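Local coordinates for protein cystatin-F (Homo sapiens, PDB 2CH9) that inhibits cysteine proteases such as papain and cathepsin L, more weakly than other cystatins, and forms a disulfide-linked homodimer, at residues Pro28-Ala33 against Leu67-Glu72; Asp47-Lys52 against Thr79-Gln84; Ser104-Val109 against Val120-Cys125. One frame throughout, in Å; residues are numbered along the deposited sequence.

Contact 1 of 3, residues Pro28-Ala33 against Leu67-Glu72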
loop_
_atom_site.group_PDB
_atom_site.type_symbol
_atom_site.label_atom_id
_atom_site.label_comp_id
_atom_site.label_asym_id
_atom_site.label_seq_id
_atom_site.Cartn_x
_atom_site.Cartn_y
_atom_site.Cartn_z
ATOM N N PRO A 28 5.679 -7.786 -18.037
ATOM C CA PRO A 28 4.513 -8.638 -18.264
ATOM C C PRO A 28 3.630 -8.796 -17.018
ATOM O O PRO A 28 2.412 -8.780 -17.145
ATOM C CB PRO A 28 5.128 -9.970 -18.719
ATOM C CG PRO A 28 6.470 -9.591 -19.300
ATOM C CD PRO A 28 6.942 -8.447 -18.439
ATOM N N GLY A 29 4.233 -8.896 -15.833
ATOM C CA GLY A 29 3.475 -8.942 -14.580
ATOM C C GLY A 29 2.693 -7.662 -14.307
ATOM O O GLY A 29 1.531 -7.705 -13.865
ATOM N N VAL A 30 3.325 -6.515 -14.552
ATOM C CA VAL A 30 2.632 -5.230 -14.445
ATOM C C VAL A 30 1.449 -5.171 -15.405
ATOM O O VAL A 30 0.391 -4.691 -15.035
ATOM C CB VAL A 30 3.541 -4.035 -14.743
ATOM C CG1 VAL A 30 2.716 -2.744 -14.826
ATOM C CG2 VAL A 30 4.607 -3.898 -13.670
ATOM N N LEU A 31 1.646 -5.651 -16.635
ATOM C CA LEU A 31 0.599 -5.607 -17.642
ATOM C C LEU A 31 -0.608 -6.454 -17.233
ATOM O O LEU A 31 -1.755 -6.029 -17.415
ATOM C CB LEU A 31 1.127 -6.043 -19.011
ATOM C CG LEU A 31 2.231 -5.156 -19.600
ATOM C CD1 LEU A 31 2.871 -5.850 -20.783
ATOM C CD2 LEU A 31 1.719 -3.781 -20.008
ATOM N N GLN A 32 -0.343 -7.633 -16.671
ATOM C CA GLN A 32 -1.404 -8.515 -16.199
ATOM C C GLN A 32 -2.108 -7.906 -14.986
ATOM O O GLN A 32 -3.315 -8.028 -14.847
ATOM C CB GLN A 32 -0.864 -9.908 -15.872
ATOM C CG GLN A 32 -1.931 -10.906 -15.425
ATOM C CD GLN A 32 -3.036 -11.131 -16.481
ATOM O OE1 GLN A 32 -2.792 -11.741 -17.529
ATOM N NE2 GLN A 32 -4.250 -10.640 -16.198
ATOM N N ALA A 33 -1.355 -7.231 -14.119
ATOM C CA ALA A 33 -1.952 -6.594 -12.944
ATOM C C ALA A 33 -2.904 -5.453 -13.341
ATOM O O ALA A 33 -3.978 -5.289 -12.749
ATOM C CB ALA A 33 -0.857 -6.114 -11.976
ATOM N N LEU A 67 3.411 -11.200 -5.068
ATOM C CA LEU A 67 3.721 -9.896 -5.644
ATOM C C LEU A 67 2.562 -8.922 -5.503
ATOM O O LEU A 67 1.461 -9.178 -5.999
ATOM C CB LEU A 67 4.095 -10.043 -7.127
ATOM C CG LEU A 67 5.397 -10.815 -7.464
ATOM C CD1 LEU A 67 5.753 -10.711 -8.931
ATOM C CD2 LEU A 67 6.580 -10.353 -6.633
ATOM N N LYS A 68 2.802 -7.811 -4.822
ATOM C CA LYS A 68 1.794 -6.752 -4.725
ATOM C C LYS A 68 2.191 -5.608 -5.650
ATOM O O LYS A 68 3.273 -5.007 -5.498
ATOM C CB LYS A 68 1.667 -6.237 -3.288
ATOM C CG LYS A 68 0.504 -5.267 -3.078
ATOM C CD LYS A 68 0.696 -4.413 -1.864
ATOM C CE LYS A 68 -0.604 -4.333 -1.095
ATOM N NZ LYS A 68 -0.681 -3.186 -0.152
ATOM N N TYR A 69 1.335 -5.322 -6.627
ATOM C CA TYR A 69 1.574 -4.218 -7.556
ATOM C C TYR A 69 0.870 -2.980 -7.081
ATOM O O TYR A 69 -0.267 -3.041 -6.619
ATOM C CB TYR A 69 1.115 -4.579 -8.960
ATOM C CG TYR A 69 1.904 -5.715 -9.543
ATOM C CD1 TYR A 69 3.131 -5.490 -10.178
ATOM C CD2 TYR A 69 1.459 -7.028 -9.421
ATOM C CE1 TYR A 69 3.863 -6.546 -10.697
ATOM C CE2 TYR A 69 2.193 -8.084 -9.937
ATOM C CZ TYR A 69 3.381 -7.838 -10.570
ATOM O OH TYR A 69 4.079 -8.898 -11.085
ATOM N N MET A 70 1.565 -1.854 -7.117
ATOM C CA MET A 70 0.921 -0.571 -6.865
ATOM C C MET A 70 0.995 0.165 -8.192
ATOM O O MET A 70 2.096 0.455 -8.666
ATOM C CB MET A 70 1.653 0.201 -5.758
ATOM C CG MET A 70 1.742 -0.584 -4.472
ATOM S SD MET A 70 2.796 0.192 -3.255
ATOM C CE MET A 70 2.342 -0.766 -1.802
ATOM N N LEU A 71 -0.162 0.453 -8.787
ATOM C CA LEU A 71 -0.212 0.912 -10.174
ATOM C C LEU A 71 -0.956 2.219 -10.329
ATOM O O LEU A 71 -1.962 2.459 -9.667
ATOM C CB LEU A 71 -0.876 -0.126 -11.081
ATOM C CG LEU A 71 -0.385 -1.567 -11.103
ATOM C CD1 LEU A 71 -1.212 -2.329 -12.108
ATOM C CD2 LEU A 71 1.113 -1.668 -11.466
ATOM N N GLU A 72 -0.426 3.060 -11.213
ATOM C CA GLU A 72 -1.118 4.223 -11.723
ATOM C C GLU A 72 -1.456 3.874 -13.174
ATOM O O GLU A 72 -0.578 3.782 -14.025
ATOM C CB GLU A 72 -0.216 5.458 -11.647
ATOM C CG GLU A 72 -0.887 6.756 -12.003
ATOM C CD GLU A 72 0.082 7.930 -11.949
ATOM O OE1 GLU A 72 0.955 8.050 -12.853
ATOM O OE2 GLU A 72 -0.020 8.746 -11.004
#
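Tyr69 lays its ring against the start of the helix, between Gly29 and Ala33 one turn on, where the cystatin helix packs on the antiparallel sheet. The segment axes pass 9.4 Å apart at an angle of 70°, so the helix runs steeply across the strand. The tight part centres on the ring. Ala33 CB approaches the near end obliquely, 3.6 Å from Tyr69 CD2, while Gly29 O stands 3.8 Å above one face, toward the rim. At the far end Tyr69 OH reaches Gly29 CA at 3.5 Å; a side chain on that residue would run into the hydroxyl, so the glycine is what admits it. The CB of Tyr69 points at the helix, and chi1 of -64° sets CG anti to the carbonyl carbon, beside the backbone N. Leu71 fills the next place on the same strand face: CD1 meets Ala33 CB at 3.8 Å and CD2 meets Val30 CG1 at 3.9 Å. By contrast, the CB atoms of Pro28 and Leu31 point away from the strand, both residues are exposed, and Gln32 leads its amide outward. Val109 of strand 102-112 also packs on Ala33. No hydrogen bond links the two segments, which implies that complementary shape and apolar burial hold helix to sheet here.

Contact 2 of 3, residues Asp47-Lys52 against Thr79-Gln84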
loop_
_atom_site.group_PDB
_atom_site.type_symbol
_atom_site.label_atom_id
_atom_site.label_comp_id
_atom_site.label_asym_id
_atom_site.label_seq_id
_atom_site.Cartn_x
_atom_site.Cartn_y
_atom_site.Cartn_z
ATOM N N ASP A 47 -21.621 0.318 -16.120
ATOM C CA ASP A 47 -21.618 0.910 -17.444
ATOM C C ASP A 47 -22.253 -0.090 -18.402
ATOM O O ASP A 47 -22.393 -1.280 -18.079
ATOM C CB ASP A 47 -20.189 1.244 -17.888
ATOM C CG ASP A 47 -20.149 2.301 -18.981
ATOM O OD1 ASP A 47 -20.380 3.494 -18.681
ATOM O OD2 ASP A 47 -19.887 1.942 -20.144
ATOM N N MET A 48 -22.639 0.378 -19.580
ATOM C CA MET A 48 -23.164 -0.525 -20.579
ATOM C C MET A 48 -22.038 -1.136 -21.428
ATOM O O MET A 48 -22.221 -2.170 -22.071
ATOM C CB MET A 48 -24.258 0.171 -21.394
ATOM C CG MET A 48 -23.956 0.500 -22.833
ATOM S SD MET A 48 -25.505 0.350 -23.746
ATOM C CE MET A 48 -25.875 -1.398 -23.508
ATOM N N PHE A 49 -20.871 -0.497 -21.401
ATOM C CA PHE A 49 -19.678 -1.004 -22.081
ATOM C C PHE A 49 -18.579 -1.435 -21.110
ATOM O O PHE A 49 -18.497 -0.940 -19.980
ATOM C CB PHE A 49 -19.118 0.042 -23.046
ATOM C CG PHE A 49 -20.037 0.376 -24.191
ATOM C CD1 PHE A 49 -20.173 -0.492 -25.270
ATOM C CD2 PHE A 49 -20.758 1.565 -24.193
ATOM C CE1 PHE A 49 -21.021 -0.186 -26.333
ATOM C CE2 PHE A 49 -21.614 1.879 -25.260
ATOM C CZ PHE A 49 -21.743 1.001 -26.327
ATOM N N LEU A 50 -17.733 -2.356 -21.561
ATOM C CA LEU A 50 -16.542 -2.728 -20.807
ATOM C C LEU A 50 -15.446 -1.661 -20.965
ATOM O O LEU A 50 -15.293 -1.052 -22.030
ATOM C CB LEU A 50 -15.992 -4.088 -21.264
ATOM C CG LEU A 50 -16.775 -5.389 -21.103
ATOM C CD1 LEU A 50 -16.029 -6.502 -21.832
ATOM C CD2 LEU A 50 -16.987 -5.746 -19.636
ATOM N N PHE A 51 -14.679 -1.453 -19.903
ATOM C CA PHE A 51 -13.503 -0.596 -19.964
ATOM C C PHE A 51 -12.265 -1.462 -20.116
ATOM O O PHE A 51 -12.303 -2.647 -19.807
ATOM C CB PHE A 51 -13.408 0.266 -18.710
ATOM C CG PHE A 51 -14.311 1.469 -18.729
ATOM C CD1 PHE A 51 -15.696 1.325 -18.756
ATOM C CD2 PHE A 51 -13.773 2.756 -18.697
ATOM C CE1 PHE A 51 -16.537 2.449 -18.765
ATOM C CE2 PHE A 51 -14.600 3.884 -18.708
ATOM C CZ PHE A 51 -15.985 3.730 -18.739
ATOM N N LYS A 52 -11.170 -0.862 -20.575
ATOM C CA LYS A 52 -9.906 -1.567 -20.761
ATOM C C LYS A 52 -8.751 -0.651 -20.351
ATOM O O LYS A 52 -8.813 0.577 -20.543
ATOM C CB LYS A 52 -9.772 -1.989 -22.231
ATOM C CG LYS A 52 -8.526 -2.782 -22.612
ATOM C CD LYS A 52 -8.550 -3.108 -24.097
ATOM C CE LYS A 52 -7.340 -3.906 -24.522
ATOM N NZ LYS A 52 -7.351 -4.191 -25.993
ATOM N N THR A 79 -15.738 -0.422 -27.147
ATOM C CA THR A 79 -16.967 -0.587 -27.921
ATOM C C THR A 79 -17.629 -1.949 -27.663
ATOM O O THR A 79 -18.587 -2.321 -28.347
ATOM C CB THR A 79 -16.705 -0.445 -29.442
ATOM O OG1 THR A 79 -15.776 -1.452 -29.858
ATOM C CG2 THR A 79 -16.146 0.930 -29.781
ATOM N N CYS A 80 -17.105 -2.692 -26.689
ATOM C CA CYS A 80 -17.642 -3.998 -26.337
ATOM C C CYS A 80 -18.626 -3.869 -25.212
ATOM O O CYS A 80 -18.300 -3.342 -24.156
ATOM C CB CYS A 80 -16.543 -4.928 -25.855
ATOM S SG CYS A 80 -15.447 -5.618 -27.082
ATOM N N LYS A 81 -19.827 -4.389 -25.432
ATOM C CA LYS A 81 -20.864 -4.373 -24.407
ATOM C C LYS A 81 -20.546 -5.330 -23.257
ATOM O O LYS A 81 -19.947 -6.400 -23.452
ATOM C CB LYS A 81 -22.237 -4.661 -25.022
ATOM C CG LYS A 81 -22.835 -3.454 -25.733
ATOM C CD LYS A 81 -24.314 -3.647 -25.987
ATOM C CE LYS A 81 -24.905 -2.444 -26.696
ATOM N NZ LYS A 81 -26.404 -2.446 -26.651
ATOM N N LYS A 82 -20.915 -4.904 -22.052
ATOM C CA LYS A 82 -20.816 -5.722 -20.855
ATOM C C LYS A 82 -21.823 -6.886 -20.947
ATOM O O LYS A 82 -22.788 -6.807 -21.705
ATOM C CB LYS A 82 -21.111 -4.846 -19.636
ATOM C CG LYS A 82 -20.524 -5.383 -18.357
ATOM C CD LYS A 82 -20.663 -4.424 -17.185
ATOM C CE LYS A 82 -20.568 -5.223 -15.890
ATOM N NZ LYS A 82 -20.796 -4.398 -14.675
ATOM N N ASN A 83 -21.584 -7.966 -20.199
ATOM C CA ASN A 83 -22.534 -9.097 -20.111
ATOM C C ASN A 83 -22.805 -9.844 -21.434
ATOM O O ASN A 83 -23.879 -10.446 -21.623
ATOM C CB ASN A 83 -23.857 -8.660 -19.445
ATOM C CG ASN A 83 -23.678 -8.211 -17.989
ATOM O OD1 ASN A 83 -24.306 -7.249 -17.540
ATOM N ND2 ASN A 83 -22.825 -8.910 -17.251
ATOM N N GLN A 84 -21.826 -9.816 -22.338
ATOM C CA GLN A 84 -21.908 -10.581 -23.595
ATOM C C GLN A 84 -20.737 -11.562 -23.741
ATOM O O GLN A 84 -20.538 -12.140 -24.817
ATOM C CB GLN A 84 -22.031 -9.655 -24.819
ATOM C CG GLN A 84 -23.335 -8.826 -24.853
ATOM C CD GLN A 84 -23.640 -8.183 -26.210
ATOM O OE1 GLN A 84 -22.940 -8.402 -27.200
ATOM N NE2 GLN A 84 -24.702 -7.388 -26.252
#
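Phe49 and Lys81 face each other as an antiparallel non-hydrogen-bonded pair, their CA atoms 4.3 Å apart, where strand 49-63 of the cystatin sheet begins and the chain leaves strand 67-78 through a corner at Thr79 and Cys80. Two backbone bonds flank this bridge. Leu50 N gives to Cys80 O at 2.8 Å and Lys82 N gives to Met48 O at 3.0 Å, both nearly straight with N-H...O angles of 170°. The side chains of the pair diverge, yet Phe49 CE1 still lies 3.8 Å from Lys81 CG, and the ring presents its edge to the Cys80 carbonyl. Beyond CG, Lys81 is extended, bringing its end beside the bent chain of Met48. On the other flank Leu50 and Lys82 cross at about a right angle, Leu50 CD2 to Lys82 CG at 3.8 Å, and the ammonium of Lys82 continues to Asn42 O. Cys80, disulfide-bonded to Cys91, ties the corner to a later part of the same loop. An Asx turn starts the first segment: Asp47 OD2 accepts from Phe49 N at 2.9 Å, while OD1 pairs with Arg77. At the exposed tip, Met48 CE sits 3.4 Å from Lys81 NZ.

Contact 3 of 3, residues Ser104-Val109 against Val120-Cys125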
loop_
_atom_site.group_PDB
_atom_site.type_symbol
_atom_site.label_atom_id
_atom_site.label_comp_id
_atom_site.label_asym_id
_atom_site.label_seq_id
_atom_site.Cartn_x
_atom_site.Cartn_y
_atom_site.Cartn_z
ATOM N N SER A 104 -8.541 8.041 -14.575
ATOM C CA SER A 104 -7.255 7.817 -13.934
ATOM C C SER A 104 -7.481 7.047 -12.648
ATOM O O SER A 104 -8.215 7.503 -11.761
ATOM C CB SER A 104 -6.559 9.142 -13.596
ATOM O OG SER A 104 -6.281 9.903 -14.759
ATOM N N CYS A 105 -6.838 5.889 -12.548
ATOM C CA CYS A 105 -6.980 5.022 -11.389
ATOM C C CYS A 105 -5.665 4.800 -10.649
ATOM O O CYS A 105 -4.584 4.887 -11.226
ATOM C CB CYS A 105 -7.540 3.656 -11.806
ATOM S SG CYS A 105 -9.117 3.705 -12.654
ATOM N N TYR A 106 -5.779 4.525 -9.359
ATOM C CA TYR A 106 -4.717 3.909 -8.604
ATOM C C TYR A 106 -5.225 2.538 -8.172
ATOM O O TYR A 106 -6.353 2.404 -7.692
ATOM C CB TYR A 106 -4.339 4.752 -7.377
ATOM C CG TYR A 106 -3.358 4.021 -6.485
ATOM C CD1 TYR A 106 -1.995 3.970 -6.810
ATOM C CD2 TYR A 106 -3.794 3.332 -5.339
ATOM C CE1 TYR A 106 -1.095 3.277 -6.023
ATOM C CE2 TYR A 106 -2.889 2.635 -4.539
ATOM C CZ TYR A 106 -1.539 2.621 -4.888
ATOM O OH TYR A 106 -0.638 1.942 -4.107
ATOM N N SER A 107 -4.401 1.516 -8.348
ATOM C CA SER A 107 -4.759 0.209 -7.862
ATOM C C SER A 107 -3.627 -0.511 -7.133
ATOM O O SER A 107 -2.432 -0.243 -7.360
ATOM C CB SER A 107 -5.275 -0.670 -9.004
ATOM O OG SER A 107 -4.210 -1.046 -9.848
ATOM N N GLU A 108 -4.027 -1.422 -6.248
ATOM C CA GLU A 108 -3.118 -2.409 -5.679
ATOM C C GLU A 108 -3.673 -3.764 -6.049
ATOM O O GLU A 108 -4.881 -4.006 -5.924
ATOM C CB GLU A 108 -2.989 -2.227 -4.170
ATOM C CG GLU A 108 -2.213 -0.964 -3.832
ATOM C CD GLU A 108 -2.190 -0.589 -2.370
ATOM O OE1 GLU A 108 -2.769 -1.302 -1.503
ATOM O OE2 GLU A 108 -1.577 0.459 -2.081
ATOM N N VAL A 109 -2.791 -4.628 -6.539
ATOM C CA VAL A 109 -3.156 -5.930 -7.064
ATOM C C VAL A 109 -2.172 -6.921 -6.466
ATOM O O VAL A 109 -0.944 -6.764 -6.620
ATOM C CB VAL A 109 -2.990 -5.971 -8.605
ATOM C CG1 VAL A 109 -3.295 -7.352 -9.143
ATOM C CG2 VAL A 109 -3.859 -4.908 -9.286
ATOM N N VAL A 120 -7.562 -7.731 -6.170
ATOM C CA VAL A 120 -7.438 -6.284 -6.335
ATOM C C VAL A 120 -8.015 -5.600 -5.062
ATOM O O VAL A 120 -9.163 -5.147 -5.055
ATOM C CB VAL A 120 -8.132 -5.783 -7.641
ATOM C CG1 VAL A 120 -7.874 -4.302 -7.871
ATOM C CG2 VAL A 120 -7.670 -6.588 -8.857
ATOM N N PRO A 121 -7.240 -5.578 -3.959
ATOM C CA PRO A 121 -7.788 -5.033 -2.714
ATOM C C PRO A 121 -8.024 -3.516 -2.715
ATOM O O PRO A 121 -8.817 -3.036 -1.916
ATOM C CB PRO A 121 -6.731 -5.413 -1.662
ATOM C CG PRO A 121 -5.500 -5.582 -2.410
ATOM C CD PRO A 121 -5.878 -6.106 -3.767
ATOM N N VAL A 122 -7.355 -2.786 -3.604
ATOM C CA VAL A 122 -7.525 -1.322 -3.711
ATOM C C VAL A 122 -7.742 -0.895 -5.160
ATOM O O VAL A 122 -6.987 -1.278 -6.047
ATOM C CB VAL A 122 -6.275 -0.546 -3.188
ATOM C CG1 VAL A 122 -6.456 0.970 -3.362
ATOM C CG2 VAL A 122 -6.015 -0.866 -1.735
ATOM N N LEU A 123 -8.773 -0.091 -5.392
ATOM C CA LEU A 123 -8.959 0.550 -6.688
ATOM C C LEU A 123 -9.656 1.885 -6.507
ATOM O O LEU A 123 -10.769 1.953 -5.981
ATOM C CB LEU A 123 -9.732 -0.353 -7.646
ATOM C CG LEU A 123 -10.083 0.144 -9.046
ATOM C CD1 LEU A 123 -8.836 0.330 -9.931
ATOM C CD2 LEU A 123 -11.088 -0.825 -9.687
ATOM N N ARG A 124 -8.983 2.955 -6.923
ATOM C CA ARG A 124 -9.539 4.307 -6.793
ATOM C C ARG A 124 -9.473 4.918 -8.182
ATOM O O ARG A 124 -8.407 4.916 -8.785
ATOM C CB ARG A 124 -8.733 5.167 -5.803
ATOM C CG ARG A 124 -8.445 4.528 -4.463
ATOM C CD ARG A 124 -7.570 5.406 -3.549
ATOM N NE ARG A 124 -7.368 4.747 -2.253
ATOM C CZ ARG A 124 -6.227 4.221 -1.797
ATOM N NH1 ARG A 124 -5.110 4.296 -2.484
ATOM N NH2 ARG A 124 -6.199 3.640 -0.603
ATOM N N CYS A 125 -10.595 5.440 -8.679
ATOM C CA CYS A 125 -10.659 5.979 -10.049
ATOM C C CYS A 125 -11.332 7.338 -10.115
ATOM O O CYS A 125 -12.247 7.630 -9.336
ATOM C CB CYS A 125 -11.357 4.997 -10.999
ATOM S SG CYS A 125 -10.545 3.411 -11.171
HETATM O O HOH W 1 -2.839 2.988 -0.989
#
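Cys105 and Cys125 are joined by a disulfide, SG to SG 2.1 Å with a chi3 of 110°, across an antiparallel non-hydrogen-bonded pair. The next pair, Tyr106 with Arg124, exchanges two backbone bonds, Tyr106 N to Arg124 O at 2.7 Å and Arg124 N to Tyr106 O. On the face bearing these two side chains, Tyr106 and Arg124 run side by side, their ring and guanidinium planes only 8° apart, with Arg124 NH1 3.3 Å from Tyr106 CD2. Val122 CG1 lies 3.6 Å above the Arg124 guanidinium, over its centre, and at the edge of the tyrosine ring.

Glu108 can be followed outward on the same face. Glu108 CB meets Val122 CB at 3.8 Å, and CG, anti to the carbonyl carbon (chi1 -71°), stays close to Val122 CB. CD faces Val122 CG2, as does OE1, which also forms a salt bridge with Lys68. Glu108 OE2 receives Tyr106 OH at 2.7 Å on its anti lone pair and a water at 3.0 Å; the same water accepts from Arg124 NH1, bridging carboxylate and guanidinium. An alanine at Glu108 would probably leave Lys68 without its ion-pair mate and the Tyr106 hydroxyl and the water without their acceptor.

On the opposite face Leu123 CD1 touches Ser107 CB, whose OG bonds to Ser37 of the helix. In the second subunit, Gln9 bonds to Leu123 N, and a strand pairs in parallel with Arg124, continuing the sheet across the interface. The arrangement is that of the C-terminal beta hairpin of a secreted cystatin, closed by a disulfide between its two strands.

How the contacts relate
From the N terminus, the chain enters helix 28-44, whose N-terminal part (28-33) is met by strand 67-78 in contact 1. Before that closes, strand 49-63 opens contact 2, which is completed only after strand 67-78 has ended; the two therefore cross in sequence, although their centres lie about 23 Å apart. Contact 1 ties helix to sheet, whereas contact 2 joins the start of one strand to the corner beyond its neighbour. Contact 3 follows both in series and closes the short turn between strands 102-112 and 117-126. It adjoins contact 1 directly, through probable hydrogen bonds of Tyr69 N to Val109 O and Leu71 N to Ser107 O, whereas contact 2 touches neither. All three reach one antiparallel sheet.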